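Iminosuccinate reductase (Paracoccus denitrificans, PDB 6RQA) reduces iminosuccinate to L-aspartate with NADH, regenerating the amino donor for the β-hydroxyaspartate cycle of glyoxylate assimilation. Local coordinates at residues T128-K141 / Q159-H171. Residues are numbered along the deposited sequence; the frame is centred on the assembly and turned at random.
With NAD (nicotinamide-adenine-dinucleotide), chain C.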
# COMPACT_ATOMS: atom_id res chain seq x y z
N THR A 128 -13.12 11.04 -2.20
CA THR A 128 -12.53 11.46 -0.93
C THR A 128 -13.32 12.61 -0.31
O THR A 128 -13.65 12.58 0.88
CB THR A 128 -11.07 11.87 -1.14
OG1 THR A 128 -10.34 10.77 -1.70
CG2 THR A 128 -10.44 12.27 0.19
N ALA A 129 -13.63 13.64 -1.11
CA ALA A 129 -14.39 14.77 -0.59
C ALA A 129 -15.78 14.34 -0.15
O ALA A 129 -16.31 14.85 0.85
CB ALA A 129 -14.48 15.87 -1.64
N LEU A 130 -16.39 13.40 -0.87
CA LEU A 130 -17.74 12.96 -0.52
C LEU A 130 -17.76 12.20 0.79
O LEU A 130 -18.58 12.48 1.67
CB LEU A 130 -18.32 12.11 -1.65
CG LEU A 130 -18.73 12.88 -2.91
CD1 LEU A 130 -19.25 11.92 -3.97
CD2 LEU A 130 -19.78 13.93 -2.57
N ARG A 131 -16.87 11.21 0.96
CA ARG A 131 -16.88 10.44 2.19
C ARG A 131 -16.41 11.27 3.38
O ARG A 131 -16.83 11.02 4.51
CB ARG A 131 -16.03 9.17 2.05
CG ARG A 131 -14.56 9.36 1.66
CD ARG A 131 -13.66 9.61 2.86
NE ARG A 131 -12.27 9.27 2.58
CZ ARG A 131 -11.24 9.63 3.34
NH1 ARG A 131 -10.01 9.28 3.01
NH2 ARG A 131 -11.45 10.37 4.43
N THR A 132 -15.54 12.26 3.14
CA THR A 132 -15.15 13.17 4.21
C THR A 132 -16.34 14.01 4.67
O THR A 132 -16.55 14.20 5.88
CB THR A 132 -14.01 14.07 3.75
OG1 THR A 132 -12.94 13.27 3.24
CG2 THR A 132 -13.49 14.91 4.91
N ALA A 133 -17.12 14.52 3.72
CA ALA A 133 -18.33 15.25 4.08
C ALA A 133 -19.36 14.32 4.72
O ALA A 133 -20.10 14.73 5.62
CB ALA A 133 -18.92 15.93 2.84
N ALA A 134 -19.42 13.07 4.26
CA ALA A 134 -20.35 12.12 4.86
C ALA A 134 -19.96 11.81 6.30
O ALA A 134 -20.83 11.71 7.18
CB ALA A 134 -20.40 10.84 4.03
N ALA A 135 -18.66 11.66 6.57
CA ALA A 135 -18.21 11.39 7.93
C ALA A 135 -18.61 12.52 8.88
O ALA A 135 -19.08 12.26 9.99
CB ALA A 135 -16.70 11.18 7.95
N SER A 136 -18.44 13.77 8.45
CA SER A 136 -18.85 14.89 9.28
C SER A 136 -20.36 14.91 9.47
O SER A 136 -20.85 15.27 10.55
CB SER A 136 -18.37 16.20 8.65
OG SER A 136 -18.77 17.31 9.44
N ALA A 137 -21.12 14.53 8.44
CA ALA A 137 -22.57 14.52 8.56
C ALA A 137 -23.05 13.43 9.52
O ALA A 137 -24.07 13.62 10.20
CB ALA A 137 -23.21 14.34 7.18
N VAL A 138 -22.35 12.30 9.58
CA VAL A 138 -22.72 11.25 10.52
C VAL A 138 -22.55 11.74 11.96
O VAL A 138 -23.42 11.51 12.81
CB VAL A 138 -21.89 9.98 10.26
CG1 VAL A 138 -22.12 8.95 11.36
CG2 VAL A 138 -22.25 9.39 8.90
N SER A 139 -21.44 12.42 12.24
CA SER A 139 -21.24 12.98 13.58
C SER A 139 -22.31 14.01 13.91
O SER A 139 -22.71 14.13 15.08
CB SER A 139 -19.85 13.60 13.69
OG SER A 139 -19.77 14.79 12.93
N ILE A 140 -22.78 14.77 12.92
CA ILE A 140 -23.84 15.73 13.16
C ILE A 140 -25.13 15.02 13.55
O ILE A 140 -25.79 15.37 14.53
CB ILE A 140 -24.05 16.63 11.92
CG1 ILE A 140 -22.83 17.53 11.70
CG2 ILE A 140 -25.31 17.46 12.06
CD1 ILE A 140 -22.94 18.41 10.48
N LYS A 141 -25.50 13.98 12.78
CA LYS A 141 -26.74 13.27 13.06
C LYS A 141 -26.77 12.68 14.46
O LYS A 141 -27.84 12.61 15.08
CB LYS A 141 -26.95 12.17 12.01
CG LYS A 141 -28.23 11.37 12.20
CD LYS A 141 -28.29 10.20 11.24
CE LYS A 141 -29.50 9.32 11.50
NZ LYS A 141 -29.55 8.15 10.59
N GLN A 159 -13.10 21.54 -0.29
CA GLN A 159 -14.00 20.58 0.34
C GLN A 159 -15.06 21.22 1.21
O GLN A 159 -16.00 20.53 1.61
CB GLN A 159 -13.19 19.57 1.16
CG GLN A 159 -12.26 18.71 0.33
CD GLN A 159 -11.65 17.58 1.13
OE1 GLN A 159 -11.72 17.57 2.36
NE2 GLN A 159 -11.05 16.62 0.43
N SER A 160 -14.94 22.52 1.51
CA SER A 160 -15.93 23.18 2.36
C SER A 160 -17.32 23.15 1.73
O SER A 160 -18.32 23.09 2.45
CB SER A 160 -15.51 24.62 2.64
OG SER A 160 -15.46 25.38 1.45
N ALA A 161 -17.40 23.19 0.40
CA ALA A 161 -18.70 23.10 -0.26
C ALA A 161 -19.34 21.74 -0.02
O ALA A 161 -20.54 21.66 0.28
CB ALA A 161 -18.54 23.37 -1.76
N PHE A 162 -18.56 20.67 -0.14
CA PHE A 162 -19.09 19.33 0.11
C PHE A 162 -19.53 19.18 1.56
O PHE A 162 -20.54 18.52 1.85
CB PHE A 162 -18.05 18.28 -0.26
CG PHE A 162 -17.60 18.35 -1.69
CD1 PHE A 162 -18.29 17.67 -2.68
CD2 PHE A 162 -16.50 19.10 -2.05
CE1 PHE A 162 -17.89 17.73 -4.00
CE2 PHE A 162 -16.08 19.17 -3.36
CZ PHE A 162 -16.78 18.48 -4.34
N GLN A 163 -18.79 19.78 2.49
CA GLN A 163 -19.16 19.69 3.90
C GLN A 163 -20.50 20.37 4.16
O GLN A 163 -21.33 19.86 4.92
CB GLN A 163 -18.07 20.31 4.77
CG GLN A 163 -16.68 19.71 4.57
CD GLN A 163 -16.58 18.27 5.06
OE1 GLN A 163 -17.24 17.88 6.02
NE2 GLN A 163 -15.75 17.48 4.40
N MET A 164 -20.73 21.52 3.52
CA MET A 164 -21.98 22.25 3.75
C MET A 164 -23.17 21.51 3.15
O MET A 164 -24.24 21.46 3.76
CB MET A 164 -21.87 23.67 3.17
CG MET A 164 -23.04 24.57 3.55
SD MET A 164 -22.92 26.23 2.85
CE MET A 164 -21.37 26.78 3.54
N ARG A 165 -23.00 20.94 1.95
CA ARG A 165 -24.10 20.21 1.33
C ARG A 165 -24.46 18.96 2.13
O ARG A 165 -25.65 18.66 2.31
CB ARG A 165 -23.73 19.83 -0.11
CG ARG A 165 -23.86 20.98 -1.10
CD ARG A 165 -23.74 20.49 -2.54
NE ARG A 165 -22.36 20.22 -2.92
CZ ARG A 165 -21.58 21.08 -3.56
NH1 ARG A 165 -22.05 22.28 -3.90
NH2 ARG A 165 -20.34 20.74 -3.87
N ALA A 166 -23.46 18.23 2.62
CA ALA A 166 -23.75 17.03 3.39
C ALA A 166 -24.37 17.36 4.74
O ALA A 166 -25.21 16.60 5.24
CB ALA A 166 -22.47 16.20 3.58
N ALA A 167 -23.98 18.49 5.34
CA ALA A 167 -24.55 18.87 6.63
C ALA A 167 -26.00 19.32 6.48
O ALA A 167 -26.85 18.98 7.31
CB ALA A 167 -23.71 19.97 7.26
N ALA A 168 -26.30 20.09 5.42
CA ALA A 168 -27.67 20.53 5.19
C ALA A 168 -28.58 19.38 4.77
O ALA A 168 -29.80 19.51 4.89
CB ALA A 168 -27.69 21.62 4.12
N ASN A 169 -28.01 18.28 4.28
CA ASN A 169 -28.83 17.15 3.85
C ASN A 169 -29.26 16.28 5.03
O ASN A 169 -30.34 15.66 4.97
CB ASN A 169 -28.07 16.30 2.83
CG ASN A 169 -28.85 15.09 2.36
OD1 ASN A 169 -28.66 13.98 2.87
ND2 ASN A 169 -29.74 15.30 1.40
N VAL A 170 -28.47 16.22 6.09
CA VAL A 170 -28.75 15.35 7.22
C VAL A 170 -29.49 16.13 8.31
O VAL A 170 -30.25 15.55 9.09
CB VAL A 170 -27.45 14.72 7.77
CG1 VAL A 170 -26.55 15.78 8.39
CG2 VAL A 170 -27.77 13.62 8.77
N HIS A 171 -29.29 17.44 8.35
CA HIS A 171 -29.89 18.28 9.37
C HIS A 171 -30.43 19.55 8.72
O HIS A 171 -29.80 20.10 7.81
CB HIS A 171 -28.89 18.64 10.47
CG HIS A 171 -29.48 19.43 11.60
ND1 HIS A 171 -30.17 18.85 12.64
CD2 HIS A 171 -29.49 20.76 11.84
CE1 HIS A 171 -30.58 19.78 13.48
NE2 HIS A 171 -30.18 20.96 13.02
PA NAD C . -7.80 23.76 0.41
O1A NAD C . -6.35 24.15 0.44
O2A NAD C . -8.81 23.80 -0.69
O5B NAD C . -8.40 25.01 1.46
C5B NAD C . -7.50 25.14 2.49
C4B NAD C . -8.03 26.15 3.47
O4B NAD C . -7.18 26.15 4.60
C3B NAD C . -7.86 27.50 2.77
O3B NAD C . -9.07 27.71 2.11
C2B NAD C . -7.67 28.45 3.97
O2B NAD C . -8.88 28.88 4.49
C1B NAD C . -7.00 27.50 5.04
N9A NAD C . -5.55 27.71 5.11
C8A NAD C . -4.56 27.57 4.12
N7A NAD C . -3.34 27.86 4.56
C5A NAD C . -3.53 28.20 5.91
C6A NAD C . -2.63 28.59 6.94
N6A NAD C . -1.30 28.70 6.67
N1A NAD C . -3.09 28.87 8.20
C2A NAD C . -4.45 28.75 8.39
N3A NAD C . -5.41 28.38 7.53
C4A NAD C . -4.91 28.11 6.27
O3 NAD C . -7.67 22.40 1.26
PN NAD C . -8.89 21.40 1.13
O1N NAD C . -10.31 21.90 1.23
O2N NAD C . -8.29 20.39 0.21
O5D NAD C . -8.86 20.39 2.59
C5D NAD C . -8.43 21.19 3.61
C4D NAD C . -8.01 20.32 4.76
O4D NAD C . -8.87 19.16 4.79
C3D NAD C . -6.57 19.81 4.44
O3D NAD C . -5.82 20.05 5.58
C2D NAD C . -6.78 18.31 4.20
O2D NAD C . -5.79 17.50 4.75
C1D NAD C . -8.03 18.09 5.08
N1N NAD C . -8.74 16.82 4.64
C2N NAD C . -9.23 16.03 5.63
C3N NAD C . -9.90 14.85 5.30
C7N NAD C . -10.39 14.04 6.45
O7N NAD C . -10.99 12.98 6.29
N7N NAD C . -10.15 14.54 7.71
C4N NAD C . -10.06 14.50 3.96
C5N NAD C . -9.56 15.33 2.97
C6N NAD C . -8.89 16.51 3.31
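Q159 packs against A129 where helix 125-143 meets helix 158-170. Its CB and CG pass the nicotinamide-side phosphate oxygen NAD O1N, CG also touching A129 CB. With CG anti to the carbonyl carbon (chi1 -64°) and the chain extended beyond it, the amide reaches one side of the nicotinamide plane, beside the C5N-C6N rim: OE1 lies 3.2 Å from NAD C6N and NE2 3.2 Å from NAD C5N, contacts rather than hydrogen bonds, with T132 CG2 near OE1 and A129 CA near NE2. Shortening Q159 to an alanine removes this amide, and would probably leave the C5N-C6N rim without the group that packs against it and open a gap beside A129 and T132. At this same end A129 CB sits over one face of the F162 ring, 4.0 Å from its centroid, a CH-pi contact.

Small residues permit an axis separation of 8.3 Å at a crossing angle of -41°. Further along, A133 CB meets A166 CB at 3.6 Å, Q163 NE2 lies 3.3 Å from A133 N without bonding it, and I140 CD1 packs 3.7 Å from A167 CB.

Q159 N donates to NAD O1N (3.2 Å, N-H...O 172°), and the preceding H158 N also bonds the cofactor. Helix 158-170 follows strand 150-154 as the first helix of the Rossmann-type fold, its N-terminal end probably helping to balance the pyrophosphate charge. Apolar and van der Waals packing alone thus joins the two segments, while the polar bonding to NAD seen here comes from that helix end.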